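Local structure of Non-structural protein 11 (Prrsv 16244b, 5EYI) at residues L15-S20 with L89-K94; T107-V112 with D120-V125; T140-C145 with V165-P170. The protein is the arterivirus nsp11 endoribonuclease, which probably cleaves viral RNA at uridylates and so helps replication escape host double-stranded RNA sensors. The protein carries 1 engineered substitution. All blocks are in the same frame, centred on the assembly; numbering follows the deposited sequence.

Contact 1 (L15-S20 with L89-K94)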
ATOM      1  N   LEU A  15     -14.367 -19.115  -0.610  1.00 22.23           N
ATOM      2  CA  LEU A  15     -15.589 -19.084  -1.437  1.00 22.36           C
ATOM      3  C   LEU A  15     -16.873 -19.529  -0.695  1.00 22.46           C
ATOM      4  O   LEU A  15     -17.942 -19.566  -1.290  1.00 22.29           O
ATOM      5  CB  LEU A  15     -15.392 -19.942  -2.697  1.00 22.13           C
ATOM      6  CG  LEU A  15     -14.365 -19.429  -3.704  1.00 21.99           C
ATOM      7  CD1 LEU A  15     -14.011 -20.505  -4.715  1.00 22.21           C
ATOM      8  CD2 LEU A  15     -14.883 -18.186  -4.406  1.00 22.30           C
ATOM      9  N   GLY A  16     -16.763 -19.847   0.591  1.00 23.38           N
ATOM     10  CA  GLY A  16     -17.903 -20.239   1.412  1.00 23.77           C
ATOM     11  C   GLY A  16     -18.231 -21.724   1.424  1.00 23.60           C
ATOM     12  O   GLY A  16     -19.354 -22.100   1.784  1.00 26.04           O
ATOM     13  N   PHE A  17     -17.264 -22.573   1.070  1.00 21.61           N
ATOM     14  CA  PHE A  17     -17.477 -24.014   1.032  1.00 20.83           C
ATOM     15  C   PHE A  17     -16.576 -24.691   2.055  1.00 21.31           C
ATOM     16  O   PHE A  17     -15.342 -24.505   2.039  1.00 21.74           O
ATOM     17  CB  PHE A  17     -17.223 -24.553  -0.375  1.00 20.42           C
ATOM     18  CG  PHE A  17     -18.174 -24.023  -1.399  1.00 19.90           C
ATOM     19  CD1 PHE A  17     -17.960 -22.783  -1.991  1.00 19.96           C
ATOM     20  CD2 PHE A  17     -19.307 -24.747  -1.758  1.00 20.78           C
ATOM     21  CE1 PHE A  17     -18.849 -22.282  -2.927  1.00 20.12           C
ATOM     22  CE2 PHE A  17     -20.197 -24.253  -2.708  1.00 20.15           C
ATOM     23  CZ  PHE A  17     -19.965 -23.020  -3.290  1.00 20.26           C
ATOM     24  N   TYR A  18     -17.205 -25.433   2.968  1.00 20.60           N
ATOM     25  CA  TYR A  18     -16.509 -26.166   4.023  1.00 21.26           C
ATOM     26  C   TYR A  18     -16.823 -27.660   4.026  1.00 21.09           C
ATOM     27  O   TYR A  18     -15.948 -28.466   4.332  1.00 20.98           O
ATOM     28  CB  TYR A  18     -16.853 -25.578   5.399  1.00 22.01           C
ATOM     29  CG  TYR A  18     -16.488 -24.122   5.552  1.00 23.26           C
ATOM     30  CD1 TYR A  18     -17.295 -23.132   5.010  1.00 24.12           C
ATOM     31  CD2 TYR A  18     -15.333 -23.729   6.243  1.00 24.37           C
ATOM     32  CE1 TYR A  18     -16.974 -21.795   5.143  1.00 25.37           C
ATOM     33  CE2 TYR A  18     -15.004 -22.385   6.381  1.00 24.85           C
ATOM     34  CZ  TYR A  18     -15.835 -21.429   5.830  1.00 25.88           C
ATOM     35  OH  TYR A  18     -15.543 -20.092   5.936  1.00 30.15           O
ATOM     36  N   PHE A  19     -18.071 -28.027   3.737  1.00 21.03           N
ATOM     37  CA  PHE A  19     -18.473 -29.433   3.704  1.00 21.40           C
ATOM     38  C   PHE A  19     -18.124 -30.089   2.377  1.00 21.07           C
ATOM     39  O   PHE A  19     -18.177 -29.453   1.338  1.00 19.86           O
ATOM     40  CB  PHE A  19     -19.987 -29.593   3.954  1.00 22.40           C
ATOM     41  CG  PHE A  19     -20.383 -29.520   5.406  1.00 22.70           C
ATOM     42  CD1 PHE A  19     -19.818 -30.383   6.343  1.00 22.75           C
ATOM     43  CD2 PHE A  19     -21.344 -28.614   5.835  1.00 23.58           C
ATOM     44  CE1 PHE A  19     -20.179 -30.323   7.680  1.00 22.96           C
ATOM     45  CE2 PHE A  19     -21.716 -28.558   7.177  1.00 23.67           C
ATOM     46  CZ  PHE A  19     -21.130 -29.410   8.095  1.00 23.06           C
ATOM     47  N   SER A  20     -17.780 -31.373   2.434  1.00 21.74           N
ATOM     48  CA  SER A  20     -17.620 -32.193   1.250  1.00 21.80           C
ATOM     49  C   SER A  20     -18.127 -33.597   1.524  1.00 23.36           C
ATOM     50  O   SER A  20     -17.793 -34.179   2.557  1.00 23.76           O
ATOM     51  CB  SER A  20     -16.154 -32.298   0.849  1.00 21.62           C
ATOM     52  OG  SER A  20     -16.041 -33.037  -0.353  1.00 19.70           O
ATOM     53  N   LEU A  89     -11.953 -24.909 -11.104  1.00 21.64           N
ATOM     54  CA  LEU A  89     -13.064 -24.734 -10.173  1.00 22.10           C
ATOM     55  C   LEU A  89     -14.289 -24.235 -10.909  1.00 22.36           C
ATOM     56  O   LEU A  89     -14.202 -23.315 -11.722  1.00 22.49           O
ATOM     57  CB  LEU A  89     -12.712 -23.740  -9.061  1.00 22.05           C
ATOM     58  CG  LEU A  89     -11.794 -24.230  -7.944  1.00 21.73           C
ATOM     59  CD1 LEU A  89     -11.652 -23.125  -6.905  1.00 22.10           C
ATOM     60  CD2 LEU A  89     -12.277 -25.515  -7.300  1.00 21.24           C
ATOM     61  N   THR A  90     -15.431 -24.840 -10.609  1.00 22.65           N
ATOM     62  CA  THR A  90     -16.698 -24.376 -11.137  1.00 23.98           C
ATOM     63  C   THR A  90     -17.674 -24.225  -9.975  1.00 23.78           C
ATOM     64  O   THR A  90     -17.909 -25.169  -9.242  1.00 23.94           O
ATOM     65  CB  THR A  90     -17.249 -25.345 -12.202  1.00 24.69           C
ATOM     66  OG1 THR A  90     -16.189 -25.730 -13.086  1.00 24.40           O
ATOM     67  CG2 THR A  90     -18.349 -24.671 -13.018  1.00 25.03           C
ATOM     68  N   LYS A  91     -18.218 -23.028  -9.813  1.00 24.81           N
ATOM     69  CA  LYS A  91     -19.110 -22.720  -8.705  1.00 27.33           C
ATOM     70  C   LYS A  91     -20.551 -22.655  -9.188  1.00 28.32           C
ATOM     71  O   LYS A  91     -20.884 -21.849 -10.056  1.00 28.91           O
ATOM     72  CB  LYS A  91     -18.716 -21.383  -8.084  1.00 27.94           C
ATOM     73  CG  LYS A  91     -19.637 -20.891  -6.983  1.00 28.99           C
ATOM     74  CD  LYS A  91     -18.974 -19.772  -6.207  1.00 31.18           C
ATOM     75  CE  LYS A  91     -19.949 -19.051  -5.292  1.00 33.48           C
ATOM     76  NZ  LYS A  91     -19.204 -18.159  -4.356  1.00 34.80           N
ATOM     77  N   PHE A  92     -21.402 -23.492  -8.614  1.00 29.29           N
ATOM     78  CA  PHE A  92     -22.826 -23.453  -8.904  1.00 31.50           C
ATOM     79  C   PHE A  92     -23.550 -22.890  -7.709  1.00 33.45           C
ATOM     80  O   PHE A  92     -23.332 -23.366  -6.601  1.00 32.63           O
ATOM     81  CB  PHE A  92     -23.344 -24.853  -9.186  1.00 31.91           C
ATOM     82  CG  PHE A  92     -22.793 -25.447 -10.442  1.00 31.73           C
ATOM     83  CD1 PHE A  92     -23.481 -25.316 -11.646  1.00 32.67           C
ATOM     84  CD2 PHE A  92     -21.587 -26.130 -10.428  1.00 30.90           C
ATOM     85  CE1 PHE A  92     -22.968 -25.863 -12.816  1.00 32.78           C
ATOM     86  CE2 PHE A  92     -21.072 -26.680 -11.591  1.00 31.91           C
ATOM     87  CZ  PHE A  92     -21.766 -26.554 -12.786  1.00 32.10           C
ATOM     88  N   VAL A  93     -24.385 -21.874  -7.927  1.00 35.94           N
ATOM     89  CA  VAL A  93     -25.323 -21.414  -6.902  1.00 38.54           C
ATOM     90  C   VAL A  93     -26.741 -21.594  -7.462  1.00 39.18           C
ATOM     91  O   VAL A  93     -27.039 -21.150  -8.569  1.00 39.81           O
ATOM     92  CB  VAL A  93     -25.026 -19.970  -6.387  1.00 39.71           C
ATOM     93  CG1 VAL A  93     -23.524 -19.742  -6.245  1.00 39.05           C
ATOM     94  CG2 VAL A  93     -25.655 -18.887  -7.256  1.00 41.79           C
ATOM     95  N   LYS A  94     -27.584 -22.285  -6.701  1.00 40.84           N
ATOM     96  CA  LYS A  94     -28.943 -22.654  -7.112  1.00 43.12           C
ATOM     97  C   LYS A  94     -28.991 -23.350  -8.477  1.00 42.89           C
ATOM     98  O   LYS A  94     -29.857 -23.064  -9.304  1.00 44.37           O
ATOM     99  CB  LYS A  94     -29.870 -21.431  -7.066  1.00 45.36           C
ATOM    100  CG  LYS A  94     -30.108 -20.909  -5.651  1.00 48.38           C
ATOM    101  CD  LYS A  94     -31.470 -20.238  -5.510  1.00 50.88           C
ATOM    102  CE  LYS A  94     -31.786 -19.896  -4.063  1.00 52.07           C
ATOM    103  NZ  LYS A  94     -30.788 -18.960  -3.479  1.00 53.18           N
TER
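The F17 ring meets K91 edge-on: K91 CD lies near the ring plane, 4.1 Å from F17 CE1, and K91 CE follows almost as close. A second stretch of the same ring edge is taken by L15, whose CB sits in the ring plane 3.9 Å from F17 CD1. Around the ring, P38 and L52 also touch the F17 side chain, and L52, on strand 51-55, reaches L15 and K91 as well. The lysine gets past the ring because its CG stands anti to the backbone N (chi1 175°) and the chain beyond is extended, which carries NZ off strand 85-93 toward the turn at G16. There NZ is 3.6 Å from L15 O, too long for a hydrogen bond, and 4.3 Å from L15 CD2. L15 CD1 and L89 CD1 meet at 4.2 Å, the two side chains crossing at a slant, with A54 against L89. L15 and G16 follow directly on helix 9-14, where G16, with positive phi, closes a Schellman motif. The contact thus joins the loop leaving this helix to the central strand of the N-terminal domain's mixed sheet. L89 and the F17 ring are buried, while L15 and K91 are partly exposed. Chemically, leucine methyls meet each other, lysine methylenes meet the ring edge, and the ammonium group lies by a backbone carbonyl. There it probably gains some mild electrostatic benefit from a helix C-terminus, without being fixed by it.

Contact 2 (T107-V112 with D120-V125)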
ATOM      1  N   THR A 107       0.722 -21.426  -3.032  1.00 17.68           N
ATOM      2  CA  THR A 107       1.447 -22.464  -3.771  1.00 17.67           C
ATOM      3  C   THR A 107       1.512 -23.823  -3.093  1.00 17.76           C
ATOM      4  O   THR A 107       2.077 -24.759  -3.659  1.00 18.66           O
ATOM      5  CB  THR A 107       2.881 -21.998  -4.031  1.00 17.50           C
ATOM      6  OG1 THR A 107       3.495 -21.659  -2.781  1.00 17.29           O
ATOM      7  CG2 THR A 107       2.872 -20.793  -4.942  1.00 17.65           C
ATOM      8  N   GLY A 108       0.961 -23.937  -1.885  1.00 17.92           N
ATOM      9  CA  GLY A 108       1.039 -25.172  -1.103  1.00 17.31           C
ATOM     10  C   GLY A 108       2.284 -25.303  -0.250  1.00 17.30           C
ATOM     11  O   GLY A 108       2.421 -26.284   0.501  1.00 16.39           O
ATOM     12  N   ARG A 109       3.184 -24.324  -0.325  1.00 17.34           N
ATOM     13  CA  ARG A 109       4.459 -24.414   0.402  1.00 18.04           C
ATOM     14  C   ARG A 109       4.286 -24.365   1.914  1.00 19.05           C
ATOM     15  O   ARG A 109       4.989 -25.081   2.652  1.00 18.55           O
ATOM     16  CB  ARG A 109       5.421 -23.320  -0.047  1.00 17.94           C
ATOM     17  CG  ARG A 109       6.146 -23.700  -1.316  1.00 17.99           C
ATOM     18  CD  ARG A 109       7.091 -22.617  -1.755  1.00 17.67           C
ATOM     19  NE  ARG A 109       6.397 -21.487  -2.348  1.00 17.58           N
ATOM     20  CZ  ARG A 109       7.005 -20.460  -2.935  1.00 17.54           C
ATOM     21  NH1 ARG A 109       8.337 -20.436  -3.027  1.00 17.32           N
ATOM     22  NH2 ARG A 109       6.281 -19.468  -3.446  1.00 16.92           N
ATOM     23  N   ILE A 110       3.368 -23.520   2.371  1.00 19.51           N
ATOM     24  CA  ILE A 110       3.042 -23.472   3.798  1.00 21.13           C
ATOM     25  C   ILE A 110       2.542 -24.845   4.299  1.00 21.50           C
ATOM     26  O   ILE A 110       3.018 -25.339   5.311  1.00 20.54           O
ATOM     27  CB  ILE A 110       2.043 -22.332   4.114  1.00 21.54           C
ATOM     28  CG1 ILE A 110       2.758 -20.980   4.011  1.00 21.85           C
ATOM     29  CG2 ILE A 110       1.448 -22.478   5.510  1.00 22.01           C
ATOM     30  CD1 ILE A 110       1.823 -19.809   3.797  1.00 22.56           C
ATOM     31  N   GLU A 111       1.634 -25.477   3.559  1.00 22.73           N
ATOM     32  CA  GLU A 111       1.007 -26.715   4.028  1.00 23.30           C
ATOM     33  C   GLU A 111       2.008 -27.866   4.101  1.00 24.62           C
ATOM     34  O   GLU A 111       1.954 -28.647   5.044  1.00 25.42           O
ATOM     35  CB  GLU A 111      -0.212 -27.104   3.188  1.00 23.31           C
ATOM     36  CG  GLU A 111      -1.460 -26.257   3.454  1.00 23.37           C
ATOM     37  CD  GLU A 111      -1.414 -24.879   2.801  1.00 24.14           C
ATOM     38  OE1 GLU A 111      -0.435 -24.568   2.079  1.00 22.94           O
ATOM     39  OE2 GLU A 111      -2.361 -24.098   3.022  1.00 24.42           O
ATOM     40  N   VAL A 112       2.925 -27.961   3.138  1.00 26.24           N
ATOM     41  CA  VAL A 112       3.971 -29.005   3.189  1.00 27.52           C
ATOM     42  C   VAL A 112       5.241 -28.575   3.911  1.00 28.29           C
ATOM     43  O   VAL A 112       6.120 -29.399   4.098  1.00 29.81           O
ATOM     44  CB  VAL A 112       4.334 -29.581   1.797  1.00 27.63           C
ATOM     45  CG1 VAL A 112       3.081 -30.030   1.078  1.00 28.07           C
ATOM     46  CG2 VAL A 112       5.110 -28.598   0.942  1.00 27.90           C
ATOM     47  N   ASP A 120      14.413 -19.979 -10.284  1.00 28.07           N
ATOM     48  CA  ASP A 120      15.329 -18.828 -10.317  1.00 29.81           C
ATOM     49  C   ASP A 120      14.624 -17.501 -10.483  1.00 28.29           C
ATOM     50  O   ASP A 120      15.092 -16.480  -9.967  1.00 27.29           O
ATOM     51  CB  ASP A 120      16.344 -18.942 -11.466  1.00 32.85           C
ATOM     52  CG  ASP A 120      17.445 -19.922 -11.181  1.00 35.15           C
ATOM     53  OD1 ASP A 120      17.870 -20.053 -10.008  1.00 35.33           O
ATOM     54  OD2 ASP A 120      17.902 -20.553 -12.157  1.00 41.79           O
ATOM     55  N   ARG A 121      13.524 -17.505 -11.227  1.00 26.97           N
ATOM     56  CA  ARG A 121      12.766 -16.281 -11.429  1.00 27.87           C
ATOM     57  C   ARG A 121      12.243 -15.716 -10.092  1.00 25.98           C
ATOM     58  O   ARG A 121      12.306 -14.507  -9.858  1.00 24.11           O
ATOM     59  CB  ARG A 121      11.629 -16.517 -12.416  1.00 30.28           C
ATOM     60  CG  ARG A 121      11.083 -15.249 -13.034  1.00 33.17           C
ATOM     61  CD  ARG A 121       9.846 -15.554 -13.859  1.00 36.27           C
ATOM     62  NE  ARG A 121       9.164 -14.331 -14.273  1.00 39.10           N
ATOM     63  CZ  ARG A 121       7.921 -14.270 -14.759  1.00 42.49           C
ATOM     64  NH1 ARG A 121       7.176 -15.368 -14.912  1.00 43.91           N
ATOM     65  NH2 ARG A 121       7.405 -13.090 -15.089  1.00 43.98           N
ATOM     66  N   GLU A 122      11.776 -16.598  -9.208  1.00 25.03           N
ATOM     67  CA  GLU A 122      11.296 -16.176  -7.893  1.00 24.24           C
ATOM     68  C   GLU A 122      12.435 -15.656  -7.018  1.00 23.92           C
ATOM     69  O   GLU A 122      12.310 -14.608  -6.376  1.00 24.04           O
ATOM     70  CB  GLU A 122      10.561 -17.317  -7.182  1.00 23.98           C
ATOM     71  CG  GLU A 122       9.830 -16.839  -5.939  1.00 23.60           C
ATOM     72  CD  GLU A 122       8.941 -17.892  -5.312  1.00 23.71           C
ATOM     73  OE1 GLU A 122       9.400 -19.034  -5.093  1.00 22.91           O
ATOM     74  OE2 GLU A 122       7.777 -17.556  -5.006  1.00 23.19           O
ATOM     75  N   ARG A 123      13.538 -16.399  -6.997  1.00 24.38           N
ATOM     76  CA  ARG A 123      14.775 -15.968  -6.328  1.00 24.74           C
ATOM     77  C   ARG A 123      15.159 -14.551  -6.739  1.00 24.56           C
ATOM     78  O   ARG A 123      15.477 -13.711  -5.894  1.00 24.15           O
ATOM     79  CB  ARG A 123      15.900 -16.952  -6.664  1.00 25.50           C
ATOM     80  CG  ARG A 123      17.239 -16.691  -6.005  1.00 26.22           C
ATOM     81  CD  ARG A 123      18.221 -17.811  -6.318  1.00 26.00           C
ATOM     82  NE  ARG A 123      17.997 -19.033  -5.536  1.00 26.12           N
ATOM     83  CZ  ARG A 123      18.361 -19.231  -4.261  1.00 26.90           C
ATOM     84  NH1 ARG A 123      18.973 -18.274  -3.538  1.00 26.33           N
ATOM     85  NH2 ARG A 123      18.106 -20.410  -3.684  1.00 26.41           N
ATOM     86  N   GLU A 124      15.092 -14.296  -8.043  1.00 25.50           N
ATOM     87  CA  GLU A 124      15.421 -12.995  -8.624  1.00 26.81           C
ATOM     88  C   GLU A 124      14.464 -11.892  -8.159  1.00 25.65           C
ATOM     89  O   GLU A 124      14.919 -10.794  -7.790  1.00 23.63           O
ATOM     90  CB  GLU A 124      15.461 -13.092 -10.160  1.00 29.38           C
ATOM     91  CG  GLU A 124      15.519 -11.766 -10.907  1.00 33.30           C
ATOM     92  CD  GLU A 124      16.049 -11.912 -12.334  1.00 37.41           C
ATOM     93  OE1 GLU A 124      15.310 -12.441 -13.203  1.00 41.32           O
ATOM     94  N   VAL A 125      13.157 -12.182  -8.154  1.00 23.70           N
ATOM     95  CA  VAL A 125      12.165 -11.207  -7.660  1.00 23.51           C
ATOM     96  C   VAL A 125      12.391 -10.923  -6.171  1.00 23.05           C
ATOM     97  O   VAL A 125      12.329  -9.775  -5.742  1.00 23.46           O
ATOM     98  CB  VAL A 125      10.706 -11.649  -7.939  1.00 23.01           C
ATOM     99  CG1 VAL A 125       9.707 -10.711  -7.276  1.00 23.38           C
ATOM    100  CG2 VAL A 125      10.443 -11.674  -9.433  1.00 23.01           C
TER
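R109 and E122 form a bidentate, end-on salt bridge in the NendoU domain, joining the short helix 109-112 to helix 120-128. Each nitrogen takes its own oxygen: R109 NH1 donates to E122 OE1 at 2.7 Å, and R109 NH2 to E122 OE2 at 2.9 Å. The two bonds differ in quality. The one to OE2 is nearly straight (166°), lies in the guanidinium plane and uses the syn lone pair; the shorter one to OE1 is more bent (143°) and leaves both planes by a moderate tilt. The flat groups themselves are almost coplanar, 19° apart, and the side chains approach from opposite directions. E122 runs out extended from its helix, whereas the arginine is bent at chi3, a kink that turns NE back toward the start of its own segment. In the second shell, E116 O and D182 O accept from R109 NH1 and NH2, giving the guanidinium five acceptors in all, while D182 O also bonds T107 OG1, D182 OD2 receives the amide of I110, and H147 touches both charged side chains. The amides of L118 and L185 donate to E122 OE1 and OE2, and the E122 side chain lies about 12 Å from that of the predicted active-site H146. With every head-group atom engaged in this buried site, the pair would probably stay ionised and rigidly oriented. G108 occupies the N-cap of helix 109-112, and just before it T107 OG1 accepts R109 NE at 2.9 Å.

Contact 3 (T140-C145 with V165-P170)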
ATOM      1  N   THR A 140      17.154  -3.725  17.234  1.00 33.16           N
ATOM      2  CA  THR A 140      16.305  -4.781  17.803  1.00 33.12           C
ATOM      3  C   THR A 140      15.049  -5.076  16.955  1.00 31.89           C
ATOM      4  O   THR A 140      14.125  -5.754  17.418  1.00 30.07           O
ATOM      5  CB  THR A 140      15.860  -4.431  19.244  1.00 32.92           C
ATOM      6  OG1 THR A 140      15.106  -3.213  19.246  1.00 30.79           O
ATOM      7  CG2 THR A 140      17.067  -4.301  20.162  1.00 34.30           C
ATOM      8  N   THR A 141      15.020  -4.595  15.716  1.00 30.96           N
ATOM      9  CA  THR A 141      13.837  -4.746  14.889  1.00 31.42           C
ATOM     10  C   THR A 141      14.162  -5.547  13.639  1.00 30.49           C
ATOM     11  O   THR A 141      15.117  -5.237  12.926  1.00 30.45           O
ATOM     12  CB  THR A 141      13.257  -3.377  14.535  1.00 32.07           C
ATOM     13  OG1 THR A 141      12.903  -2.715  15.755  1.00 33.04           O
ATOM     14  CG2 THR A 141      12.002  -3.514  13.653  1.00 32.71           C
ATOM     15  N   VAL A 142      13.377  -6.596  13.396  1.00 29.38           N
ATOM     16  CA  VAL A 142      13.463  -7.309  12.122  1.00 28.69           C
ATOM     17  C   VAL A 142      12.374  -6.733  11.230  1.00 28.07           C
ATOM     18  O   VAL A 142      11.233  -6.539  11.665  1.00 27.46           O
ATOM     19  CB  VAL A 142      13.457  -8.869  12.212  1.00 28.78           C
ATOM     20  CG1 VAL A 142      12.758  -9.393  13.443  1.00 30.47           C
ATOM     21  CG2 VAL A 142      12.871  -9.512  10.953  1.00 28.11           C
ATOM     22  N   GLY A 143      12.763  -6.424   9.997  1.00 27.50           N
ATOM     23  CA  GLY A 143      11.859  -5.906   8.982  1.00 27.51           C
ATOM     24  C   GLY A 143      11.722  -6.903   7.847  1.00 26.35           C
ATOM     25  O   GLY A 143      12.635  -7.689   7.582  1.00 25.66           O
ATOM     26  N   GLY A 144      10.555  -6.890   7.221  1.00 26.28           N
ATOM     27  CA  GLY A 144      10.351  -7.495   5.918  1.00 27.99           C
ATOM     28  C   GLY A 144      10.522  -9.000   5.735  1.00 28.35           C
ATOM     29  O   GLY A 144      11.204  -9.452   4.818  1.00 32.30           O
ATOM     30  N   CYS A 145       9.861  -9.782   6.559  1.00 26.34           N
ATOM     31  CA  CYS A 145       9.889 -11.229   6.404  1.00 25.02           C
ATOM     32  C   CYS A 145       8.519 -11.685   5.967  1.00 23.57           C
ATOM     33  O   CYS A 145       7.830 -12.395   6.694  1.00 24.92           O
ATOM     34  CB  CYS A 145      10.282 -11.860   7.727  1.00 24.72           C
ATOM     35  SG  CYS A 145      11.937 -11.365   8.181  1.00 25.47           S
ATOM     36  N   VAL A 165       2.501 -14.028  11.880  1.00 17.19           N
ATOM     37  CA  VAL A 165       3.616 -14.711  12.499  1.00 17.28           C
ATOM     38  C   VAL A 165       4.534 -13.710  13.224  1.00 17.71           C
ATOM     39  O   VAL A 165       4.580 -12.514  12.881  1.00 17.36           O
ATOM     40  CB  VAL A 165       4.302 -15.573  11.390  1.00 17.95           C
ATOM     41  CG1 VAL A 165       5.705 -15.130  11.026  1.00 18.33           C
ATOM     42  CG2 VAL A 165       4.205 -17.050  11.697  1.00 17.98           C
ATOM     43  N   GLY A 166       5.210 -14.191  14.268  1.00 17.47           N
ATOM     44  CA  GLY A 166       6.301 -13.458  14.899  1.00 16.97           C
ATOM     45  C   GLY A 166       7.604 -13.903  14.266  1.00 17.03           C
ATOM     46  O   GLY A 166       7.737 -15.059  13.859  1.00 16.24           O
ATOM     47  N   VAL A 167       8.562 -12.990  14.178  1.00 17.27           N
ATOM     48  CA  VAL A 167       9.838 -13.268  13.524  1.00 18.06           C
ATOM     49  C   VAL A 167      10.973 -12.893  14.456  1.00 18.13           C
ATOM     50  O   VAL A 167      10.844 -11.951  15.228  1.00 18.59           O
ATOM     51  CB  VAL A 167       9.968 -12.535  12.161  1.00 18.46           C
ATOM     52  CG1 VAL A 167       9.008 -13.136  11.155  1.00 18.78           C
ATOM     53  CG2 VAL A 167       9.723 -11.040  12.281  1.00 18.54           C
ATOM     54  N   SER A 168      12.072 -13.633  14.374  1.00 18.53           N
ATOM     55  CA  SER A 168      13.181 -13.507  15.329  1.00 19.12           C
ATOM     56  C   SER A 168      14.544 -13.679  14.663  1.00 19.29           C
ATOM     57  O   SER A 168      14.779 -14.649  13.918  1.00 18.61           O
ATOM     58  CB  SER A 168      13.032 -14.552  16.452  1.00 19.57           C
ATOM     59  OG  SER A 168      14.196 -14.646  17.277  1.00 19.97           O
ATOM     60  N   SER A 169      15.434 -12.727  14.935  1.00 19.68           N
ATOM     61  CA  SER A 169      16.868 -12.907  14.722  1.00 21.28           C
ATOM     62  C   SER A 169      17.444 -13.210  16.109  1.00 21.51           C
ATOM     63  O   SER A 169      17.591 -12.291  16.918  1.00 21.46           O
ATOM     64  CB  SER A 169      17.490 -11.639  14.133  1.00 21.75           C
ATOM     65  OG  SER A 169      18.871 -11.851  13.910  1.00 22.90           O
ATOM     66  N   PRO A 170      17.708 -14.498  16.415  1.00 22.98           N
ATOM     67  CA  PRO A 170      18.031 -14.910  17.791  1.00 24.09           C
ATOM     68  C   PRO A 170      19.137 -14.095  18.442  1.00 24.42           C
ATOM     69  O   PRO A 170      20.176 -13.867  17.826  1.00 25.52           O
ATOM     70  CB  PRO A 170      18.486 -16.365  17.627  1.00 23.79           C
ATOM     71  CG  PRO A 170      17.772 -16.836  16.421  1.00 23.71           C
ATOM     72  CD  PRO A 170      17.742 -15.654  15.498  1.00 23.76           C
TER
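V142 and V167 interlock through their methyls: V167 CG2 fits into the notch of the facing valine, 3.6 Å from V142 CG1 and 3.7 Å from V142 CG2. The V167 rotamer is staggered (chi1 -69°), with CG1 beside the backbone N, though CG2 is wedged between N and the carbonyl carbon. This splits its two methyls between two partners, since CG2 is given to V142 while CG1 reaches C145 CB at 3.9 Å. V142 is off a staggered value. At a chi1 of 26°, its CG1 is swung partway toward eclipsing the backbone N, and that methyl also rests 3.7 Å from V167 O. V142 CG2 is also close to C145 SG, at 3.5 Å; both branches are thus hemmed in, consistent with the unusual torsion. C145 touches V167 through its CB methylene. G144, with its positive phi, turns the chain so that V142 and C145 both face V167. The side-chain contacts are apolar, methyl against methyl or methylene, with the V142 methyl also lying on the V167 backbone. V167 lies as well against A175, about 4 Å between side chains; this residue is changed in the present structure, at a predicted active-site position, and H146 follows C145 directly. Y152 touches V142, C145 and S169. In the NendoU fold the side chains join strand 141-143, paired with 136-138, to strand 163-169, paired with 173-180; T140 also bonds by its backbone to A174.

How the contacts relate
Contact 1 belongs to the N-terminal domain and contacts 2 and 3 to the NendoU domain; contact 1 lies across the chain's centre from both. No two share a strand or helix. Contact 2 is the most central, about 11 Å from the chain's centre, and is buried yet fully charged, an ion pair whose remaining bonds go mostly to backbone groups, with one to a threonine hydroxyl. Contact 3 is farther out, about 22 Å, also buried but apolar in its side-chain contacts, and nearest of the three to the predicted active site. Contact 1 is only partly buried and mixes both characters, leucine methyls and an aromatic edge beside a lysine ammonium group. The centres of contacts 2 and 3 are about 20 Å apart.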